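Local coordinates for protein alginate lyase (Chitinophaga sp. MD30, PDB 6KCW) that cleaves the polysaccharide alginate, probably by beta-elimination, as a bacterial member of polysaccharide lyase family 36, at residues V92-S97 and D233-R238; I64-S67 and E71-L74; G31-S36 and M209-F214; A181-I184 and T189-D192. All blocks are in the same frame, centred on the assembly; numbering follows the deposited sequence.

Contact 1 (V92-S97 and D233-R238); sequences VGFGFS and DNLVLR. With CA (calcium ion), chain C.
Leu235 reaches down onto the ring of Phe94, and its side chain can be followed atom by atom. CB points toward the strand that carries Phe94. CG stands anti to the backbone N (chi1 172°), which carries the isobutyl end to the ring, both methyls over one face. Leu235 CD1 is a CH-pi donor: it lies 4.0 Å from the centroid of the Phe94 ring, 16° off the ring normal. Leu235 CD2 sits over the same face near the rim, 3.8 Å from Phe94 CE2. Phe211 stacks on the opposite face. With an alanine in place of Phe94 this ring is gone, and a gap would probably open between Leu235 and Phe211. Two residues on, Leu237 CD1 touches the edge of Phe96, 3.5 Å from Phe96 CE1 and near the ring plane. Strand 233-238 also serves the calcium ion. Asp233, turned away from this core, binds the calcium ion with both carboxylate oxygens, OD1 at 2.5 Å and OD2 at 2.7 Å. Asn9, Asn11, Gly43 and two waters complete the site. No hydrogen bond joins the two strands. Such apolar packing between facing sheets is the core of a beta sandwich, the architecture of the concanavalin clan.

Contact 2 (I64-S67 and E71-L74); sequences IDVS and EYEL
Tyr72 and Val66 pass each other in opposite directions, each side chain starting out toward the other strand. The tyrosine is the long partner. Its ring spans the gap between the backbones, where Val66 CA and Tyr72 CA are 10.0 Å apart. Val66 CG2 comes obliquely against the phenol end, 3.7 Å from Tyr72 CZ and 3.6 Å from Tyr72 OH. This methyl takes the crowded position between its own backbone N and carbonyl carbon. Ser67 meets the ring differently, with its backbone carbonyl. Ser67 O lies at the ring edge, near the ring plane, and is 3.2 Å from Tyr72 CE2. The phenol gives its proton to this oxygen, with Tyr72 OH 2.8 Å from Ser67 O. It approaches in the carbonyl plane on a lone pair, at a C=O...donor angle of 135°. The bond fixes the end of the ring and satisfies a buried hydroxyl. A phenylalanine at Tyr72 would probably keep much of the packing on Val66 but leave the Ser67 carbonyl without this donor. The Ser67 hydroxyl is directed to another partner, Lys239. Further along the core, the Tyr72 ring meets that of Phe96. Strands 60-69 and 71-80 are consecutive in the chain yet belong to different sheets. They meet here through a side chain rather than backbone pairing, the arrangement of a beta arch linking the two layers of a sandwich.

Contact 3 (G31-S36 and M209-F214); sequences GGWNQS and MTFHTF
Trp33 and Phe211 carry this contact alone, and each gives up 37 Å² of surface to it. Trp33 comes from an irregular loop, with CB set to one side, and it is the far end of the indole that turns in. The corner of its six-membered ring does the touching. Trp33 CH2 lies 3.5 Å from Phe211 CE2, and Trp33 CZ3 lies 3.8 Å from Phe211 CD2. Phe211 offers its edge: both tryptophan atoms lie close to the plane of the phenyl ring. The tryptophan ring is approached obliquely. The centroids of its six-membered ring and the Phe211 ring are 5.7 Å apart, and the planes are inclined at 44°. Phe211 CG is anti to the backbone N (chi1 -179°), which extends the ring from its strand toward the loop. The ring is held by others as well. Phe94 stacks on it, Tyr232 meets it edge-to-face, and Leu45 and Val47 touch it. The indole nitrogen is hydrogen-bonded close by in the chain, NE1 with Ser38 OG. It takes no part in the meeting with Phe211. With only ring carbons in touch and no hydrogen bond across, the loop and the strand are joined here by dispersion and the hydrophobic effect.

Contact 4 (A181-I184 and T189-D192); sequences AQII and TVLD
Gln182 and Asp192 both hold CG anti to the backbone N (chi1 176° and 172°), and their side chains therefore run side by side over one face of the sheet. The glutamine stays extended beyond CG. Gln182 NE2 makes a weak hydrogen bond of 3.2 Å to Asp192 OD1, with the amide and carboxylate planes 86° apart. The same OD1 is in a salt bridge with Arg180, so the carboxylate has a charged partner besides the weak amide bond. Further along this face, Ile184 CD1 packs 3.6 Å from Thr189 OG1. The strands form an antiparallel hairpin at the edge of the larger sheet, and its register is broken by a classic beta bulge. Val190 and Leu191 both face Ile183 there. Ile183 N gives a bond of 2.7 Å to Leu191 O. Ile183 O accepts twice: Val190 N is 2.9 Å away, nearly along the C=O axis, and Leu191 N is 3.2 Å away, on a lone pair in the carbonyl plane. The bulge brings Val190 toward Ile183, and Ile183 CG2 lies 4.1 Å from Val190 CB. Ile183 and Leu191 point to the opposite face from Gln182. Leu191 CD2 comes within 4.2 Å of Ala181 CB, while Pro132 touches both Ile183 and Leu191.

How the contacts relate
From the N terminus, segment 31-36 opens contact 3. Contact 2 lies wholly inside the loop that contact 3 will close. It closes at once, joining strands 60-69 and 71-80 of the two sheets. Segment 92-97 then opens contact 1. Contact 4, within the hairpin of strands 179-185 and 188-195, is nested inside the loops of contacts 1 and 3. Segment 209-214 closes contact 3, fastening irregular segment 31-36 to strand 206-215 of the smaller sheet. Segment 233-238 closes contact 1, so these two cross. In strand 206-215, Met209 O is a probable hydrogen-bond partner of Ile64 N, and Thr210 N of Gly95 O. Contacts 1 and 2 tie the sheets face to face. Contact 4 touches none of the others.

Contact 1 (V92-S97 and D233-R238)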
# COMPACT_ATOMS: atom_id res chain seq x y z
N VAL A 92 -4.37 2.19 -0.84
CA VAL A 92 -3.71 3.49 -0.76
C VAL A 92 -2.29 3.28 -0.26
O VAL A 92 -2.02 2.39 0.54
CB VAL A 92 -4.50 4.46 0.15
CG1 VAL A 92 -4.58 3.92 1.58
CG2 VAL A 92 -3.90 5.86 0.13
N GLY A 93 -1.36 4.11 -0.74
CA GLY A 93 -0.03 4.18 -0.18
C GLY A 93 0.87 2.99 -0.49
O GLY A 93 0.57 2.13 -1.30
N PHE A 94 1.98 2.95 0.22
CA PHE A 94 3.10 2.06 -0.07
C PHE A 94 3.15 0.93 0.94
O PHE A 94 3.11 1.16 2.15
CB PHE A 94 4.41 2.85 -0.07
CG PHE A 94 4.50 3.86 -1.19
CD1 PHE A 94 3.91 5.10 -1.07
CD2 PHE A 94 5.17 3.55 -2.36
CE1 PHE A 94 3.99 6.02 -2.10
CE2 PHE A 94 5.25 4.46 -3.40
CZ PHE A 94 4.66 5.70 -3.28
N GLY A 95 3.21 -0.31 0.43
CA GLY A 95 3.33 -1.48 1.25
C GLY A 95 4.37 -2.46 0.72
O GLY A 95 5.23 -2.09 -0.08
N PHE A 96 4.28 -3.71 1.16
CA PHE A 96 5.28 -4.72 0.84
C PHE A 96 4.58 -6.01 0.46
O PHE A 96 3.43 -6.25 0.83
CB PHE A 96 6.24 -4.98 2.01
CG PHE A 96 7.10 -3.79 2.35
CD1 PHE A 96 8.21 -3.48 1.58
CD2 PHE A 96 6.81 -2.99 3.45
CE1 PHE A 96 9.01 -2.39 1.90
CE2 PHE A 96 7.61 -1.90 3.78
CZ PHE A 96 8.72 -1.60 3.00
N SER A 97 5.31 -6.85 -0.28
CA SER A 97 4.85 -8.17 -0.68
C SER A 97 5.94 -9.20 -0.43
O SER A 97 7.06 -9.06 -0.92
CB SER A 97 4.49 -8.19 -2.15
OG SER A 97 5.70 -8.22 -2.86
N ASP A 233 3.70 12.02 -0.59
CA ASP A 233 4.90 12.82 -0.46
C ASP A 233 5.89 12.12 0.47
O ASP A 233 5.51 11.30 1.31
CB ASP A 233 4.58 14.22 0.08
CG ASP A 233 5.60 15.26 -0.33
OD1 ASP A 233 6.71 14.86 -0.76
OD2 ASP A 233 5.28 16.47 -0.23
N ASN A 234 7.17 12.46 0.29
CA ASN A 234 8.21 12.18 1.28
C ASN A 234 8.39 10.69 1.53
O ASN A 234 8.45 10.23 2.68
CB ASN A 234 7.91 12.92 2.58
CG ASN A 234 7.90 14.42 2.41
OD1 ASN A 234 8.82 14.99 1.83
ND2 ASN A 234 6.86 15.08 2.91
N LEU A 235 8.51 9.92 0.45
CA LEU A 235 8.67 8.47 0.55
C LEU A 235 10.10 8.12 0.94
O LEU A 235 11.04 8.48 0.23
CB LEU A 235 8.32 7.80 -0.78
CG LEU A 235 8.64 6.30 -0.79
CD1 LEU A 235 7.74 5.52 0.16
CD2 LEU A 235 8.58 5.73 -2.18
N VAL A 236 10.26 7.41 2.05
CA VAL A 236 11.56 6.91 2.48
C VAL A 236 11.45 5.40 2.66
O VAL A 236 10.70 4.92 3.51
CB VAL A 236 12.05 7.59 3.77
CG1 VAL A 236 13.41 7.04 4.16
CG2 VAL A 236 12.12 9.09 3.58
N LEU A 237 12.19 4.66 1.84
CA LEU A 237 12.22 3.21 1.90
C LEU A 237 13.59 2.75 2.36
O LEU A 237 14.60 3.32 1.95
CB LEU A 237 11.90 2.60 0.52
CG LEU A 237 12.06 1.11 0.28
CD1 LEU A 237 10.82 0.37 0.71
CD2 LEU A 237 12.34 0.82 -1.18
N ARG A 238 13.63 1.72 3.20
CA ARG A 238 14.92 1.23 3.67
C ARG A 238 14.89 -0.26 3.95
O ARG A 238 14.11 -0.73 4.79
CB ARG A 238 15.37 1.99 4.92
CG ARG A 238 16.79 1.69 5.29
CD ARG A 238 17.28 2.69 6.29
NE ARG A 238 16.86 2.36 7.65
CZ ARG A 238 17.53 1.53 8.44
NH1 ARG A 238 18.63 0.95 7.97
NH2 ARG A 238 17.10 1.28 9.68
CA CA C . 7.42 17.03 -1.72
O HOH W 1 7.12 19.09 -1.29
O HOH W 2 8.84 17.00 0.54

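Contact 2 (I64-S67 and E71-L74)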
# COMPACT_ATOMS: atom_id res chain seq x y z
N ILE A 64 7.09 -2.33 -7.14
CA ILE A 64 8.48 -1.94 -7.31
C ILE A 64 9.35 -3.06 -6.75
O ILE A 64 9.36 -3.31 -5.54
CB ILE A 64 8.80 -0.61 -6.63
CG1 ILE A 64 7.93 0.51 -7.20
CG2 ILE A 64 10.25 -0.27 -6.87
CD1 ILE A 64 6.65 0.74 -6.44
N ASP A 65 10.09 -3.71 -7.63
CA ASP A 65 11.07 -4.72 -7.27
C ASP A 65 12.16 -4.12 -6.36
O ASP A 65 12.90 -3.23 -6.77
CB ASP A 65 11.69 -5.25 -8.56
CG ASP A 65 12.30 -6.60 -8.41
OD1 ASP A 65 12.51 -7.05 -7.27
OD2 ASP A 65 12.59 -7.21 -9.47
N VAL A 66 12.24 -4.61 -5.13
CA VAL A 66 13.27 -4.14 -4.20
C VAL A 66 14.19 -5.31 -3.89
O VAL A 66 13.85 -6.48 -4.08
CB VAL A 66 12.69 -3.55 -2.90
CG1 VAL A 66 11.69 -2.45 -3.20
CG2 VAL A 66 12.07 -4.67 -2.05
N SER A 67 15.39 -4.97 -3.44
CA SER A 67 16.34 -5.99 -3.04
C SER A 67 15.72 -6.85 -1.96
O SER A 67 15.17 -6.33 -0.98
CB SER A 67 17.63 -5.33 -2.55
OG SER A 67 18.48 -6.29 -1.98
N GLU A 71 13.81 -7.83 6.63
CA GLU A 71 13.34 -6.70 7.42
C GLU A 71 13.31 -5.44 6.58
O GLU A 71 14.34 -5.02 6.04
CB GLU A 71 14.22 -6.45 8.64
CG GLU A 71 13.80 -7.22 9.84
CD GLU A 71 14.69 -8.40 10.06
OE1 GLU A 71 14.54 -9.05 11.12
OE2 GLU A 71 15.56 -8.66 9.20
N TYR A 72 12.14 -4.80 6.53
CA TYR A 72 11.92 -3.65 5.68
C TYR A 72 11.05 -2.65 6.41
O TYR A 72 10.31 -2.99 7.34
CB TYR A 72 11.26 -4.05 4.34
CG TYR A 72 12.22 -3.98 3.16
CD1 TYR A 72 12.51 -2.75 2.55
CD2 TYR A 72 12.86 -5.12 2.68
CE1 TYR A 72 13.39 -2.66 1.48
CE2 TYR A 72 13.75 -5.05 1.62
CZ TYR A 72 14.01 -3.81 1.01
OH TYR A 72 14.89 -3.71 -0.04
N GLU A 73 11.17 -1.39 5.99
CA GLU A 73 10.29 -0.36 6.50
C GLU A 73 10.10 0.67 5.41
O GLU A 73 10.89 0.74 4.47
CB GLU A 73 10.86 0.31 7.76
CG GLU A 73 12.10 1.08 7.44
CD GLU A 73 12.59 1.85 8.61
OE1 GLU A 73 11.92 1.80 9.66
OE2 GLU A 73 13.64 2.51 8.47
N LEU A 74 9.05 1.48 5.54
CA LEU A 74 8.95 2.66 4.70
C LEU A 74 8.12 3.71 5.43
O LEU A 74 7.45 3.43 6.42
CB LEU A 74 8.36 2.34 3.31
CG LEU A 74 7.05 1.57 3.11
CD1 LEU A 74 5.83 2.47 3.33
CD2 LEU A 74 7.01 0.99 1.71

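Contact 3 (G31-S36 and M209-F214)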
# COMPACT_ATOMS: atom_id res chain seq x y z
N GLY A 31 6.78 -1.29 -13.15
CA GLY A 31 6.26 -1.93 -14.34
C GLY A 31 4.76 -1.93 -14.56
O GLY A 31 4.24 -2.84 -15.23
N GLY A 32 4.05 -0.95 -14.03
CA GLY A 32 2.63 -0.87 -14.31
C GLY A 32 2.15 0.55 -14.54
O GLY A 32 0.95 0.80 -14.69
N TRP A 33 3.10 1.47 -14.60
CA TRP A 33 2.78 2.89 -14.50
C TRP A 33 1.93 3.37 -15.67
O TRP A 33 2.16 3.01 -16.82
CB TRP A 33 4.06 3.71 -14.41
CG TRP A 33 3.91 4.90 -13.57
CD1 TRP A 33 3.42 6.11 -13.96
CD2 TRP A 33 4.23 5.01 -12.18
NE1 TRP A 33 3.42 6.98 -12.89
CE2 TRP A 33 3.92 6.33 -11.79
CE3 TRP A 33 4.76 4.14 -11.23
CZ2 TRP A 33 4.11 6.79 -10.48
CZ3 TRP A 33 4.96 4.60 -9.94
CH2 TRP A 33 4.63 5.91 -9.58
N ASN A 34 0.97 4.23 -15.35
CA ASN A 34 0.05 4.83 -16.30
C ASN A 34 0.19 6.34 -16.11
O ASN A 34 -0.49 6.92 -15.25
CB ASN A 34 -1.37 4.34 -16.05
CG ASN A 34 -2.34 4.79 -17.11
OD1 ASN A 34 -2.22 5.89 -17.65
ND2 ASN A 34 -3.34 3.95 -17.39
N GLN A 35 1.08 6.96 -16.89
CA GLN A 35 1.39 8.37 -16.71
C GLN A 35 0.16 9.26 -16.80
O GLN A 35 0.24 10.45 -16.44
CB GLN A 35 2.43 8.84 -17.74
CG GLN A 35 2.62 7.93 -18.92
CD GLN A 35 3.56 8.51 -19.96
OE1 GLN A 35 3.70 9.73 -20.08
NE2 GLN A 35 4.20 7.63 -20.73
N SER A 36 -0.97 8.71 -17.25
CA SER A 36 -2.22 9.46 -17.30
C SER A 36 -2.80 9.69 -15.91
O SER A 36 -3.69 10.54 -15.77
CB SER A 36 -3.21 8.70 -18.19
OG SER A 36 -4.39 9.44 -18.44
N MET A 209 8.13 -3.64 -3.14
CA MET A 209 7.29 -2.62 -2.53
C MET A 209 6.06 -2.38 -3.41
O MET A 209 6.18 -2.19 -4.62
CB MET A 209 8.09 -1.33 -2.32
CG MET A 209 7.26 -0.18 -1.81
SD MET A 209 8.13 1.39 -1.73
CE MET A 209 8.44 1.73 -3.46
N THR A 210 4.88 -2.41 -2.79
CA THR A 210 3.64 -2.16 -3.49
C THR A 210 3.29 -0.68 -3.43
O THR A 210 3.40 -0.05 -2.38
CB THR A 210 2.49 -2.97 -2.90
OG1 THR A 210 2.29 -2.58 -1.53
CG2 THR A 210 2.77 -4.48 -2.96
N PHE A 211 2.86 -0.14 -4.56
CA PHE A 211 2.33 1.22 -4.65
C PHE A 211 0.97 1.10 -5.31
O PHE A 211 0.83 1.23 -6.53
CB PHE A 211 3.26 2.14 -5.42
CG PHE A 211 2.77 3.55 -5.52
CD1 PHE A 211 1.94 4.08 -4.53
CD2 PHE A 211 3.10 4.36 -6.61
CE1 PHE A 211 1.47 5.38 -4.62
CE2 PHE A 211 2.64 5.66 -6.70
CZ PHE A 211 1.82 6.17 -5.71
N HIS A 212 -0.05 0.80 -4.50
CA HIS A 212 -1.39 0.52 -5.00
C HIS A 212 -2.31 1.67 -4.62
O HIS A 212 -2.48 1.97 -3.43
CB HIS A 212 -1.90 -0.81 -4.46
CG HIS A 212 -1.17 -2.00 -4.99
ND1 HIS A 212 -1.57 -3.30 -4.75
CD2 HIS A 212 -0.05 -2.10 -5.74
CE1 HIS A 212 -0.73 -4.13 -5.33
NE2 HIS A 212 0.20 -3.43 -5.93
N THR A 213 -2.88 2.32 -5.64
CA THR A 213 -3.90 3.36 -5.48
C THR A 213 -5.05 3.00 -6.41
O THR A 213 -5.02 3.34 -7.60
CB THR A 213 -3.38 4.74 -5.80
OG1 THR A 213 -2.14 4.96 -5.11
CG2 THR A 213 -4.39 5.80 -5.38
N PHE A 214 -6.06 2.30 -5.88
CA PHE A 214 -7.20 1.91 -6.70
C PHE A 214 -8.41 1.65 -5.81
O PHE A 214 -8.27 1.37 -4.61
CB PHE A 214 -6.88 0.70 -7.57
CG PHE A 214 -6.66 -0.59 -6.80
CD1 PHE A 214 -5.42 -0.89 -6.25
CD2 PHE A 214 -7.70 -1.51 -6.67
CE1 PHE A 214 -5.22 -2.10 -5.59
CE2 PHE A 214 -7.52 -2.71 -6.00
CZ PHE A 214 -6.28 -3.00 -5.45

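Contact 4 (A181-I184 and T189-D192)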
# COMPACT_ATOMS: atom_id res chain seq x y z
N ALA A 181 4.08 -7.60 11.22
CA ALA A 181 3.40 -6.63 10.37
C ALA A 181 3.02 -5.41 11.20
O ALA A 181 2.33 -5.55 12.22
CB ALA A 181 2.16 -7.24 9.71
N GLN A 182 3.45 -4.23 10.79
CA GLN A 182 3.22 -3.03 11.59
C GLN A 182 2.83 -1.86 10.70
O GLN A 182 3.46 -1.62 9.67
CB GLN A 182 4.46 -2.67 12.41
CG GLN A 182 4.35 -1.37 13.22
CD GLN A 182 5.64 -1.03 13.96
OE1 GLN A 182 6.39 -0.13 13.55
NE2 GLN A 182 5.91 -1.74 15.04
N ILE A 183 1.81 -1.11 11.14
CA ILE A 183 1.41 0.15 10.52
C ILE A 183 1.28 1.22 11.59
O ILE A 183 0.54 1.04 12.57
CB ILE A 183 0.07 0.02 9.76
CG1 ILE A 183 0.20 -0.97 8.60
CG2 ILE A 183 -0.38 1.40 9.26
CD1 ILE A 183 -1.11 -1.33 7.99
N ILE A 184 1.96 2.35 11.40
CA ILE A 184 1.94 3.47 12.33
C ILE A 184 1.49 4.71 11.56
O ILE A 184 2.10 5.06 10.55
CB ILE A 184 3.31 3.72 12.99
CG1 ILE A 184 3.94 2.40 13.47
CG2 ILE A 184 3.19 4.70 14.15
CD1 ILE A 184 3.30 1.82 14.72
N THR A 189 -0.05 3.68 16.86
CA THR A 189 -0.06 2.30 16.39
C THR A 189 -1.43 1.92 15.83
O THR A 189 -2.45 2.03 16.52
CB THR A 189 0.32 1.35 17.53
OG1 THR A 189 1.69 1.55 17.88
CG2 THR A 189 0.14 -0.12 17.12
N VAL A 190 -1.46 1.47 14.59
CA VAL A 190 -2.69 0.96 14.00
C VAL A 190 -2.66 -0.55 14.14
O VAL A 190 -3.56 -1.16 14.72
CB VAL A 190 -2.85 1.39 12.53
CG1 VAL A 190 -4.22 0.98 12.01
CG2 VAL A 190 -2.64 2.88 12.40
N LEU A 191 -1.61 -1.15 13.60
CA LEU A 191 -1.39 -2.58 13.69
C LEU A 191 0.07 -2.81 14.04
O LEU A 191 0.95 -2.24 13.39
CB LEU A 191 -1.73 -3.29 12.37
CG LEU A 191 -1.38 -4.78 12.33
CD1 LEU A 191 -2.36 -5.57 13.18
CD2 LEU A 191 -1.35 -5.30 10.89
N ASP A 192 0.32 -3.62 15.08
CA ASP A 192 1.68 -4.02 15.42
C ASP A 192 1.58 -5.43 16.00
O ASP A 192 1.44 -5.61 17.21
CB ASP A 192 2.34 -3.04 16.39
CG ASP A 192 3.69 -3.54 16.91
OD1 ASP A 192 4.37 -4.31 16.20
OD2 ASP A 192 4.07 -3.16 18.04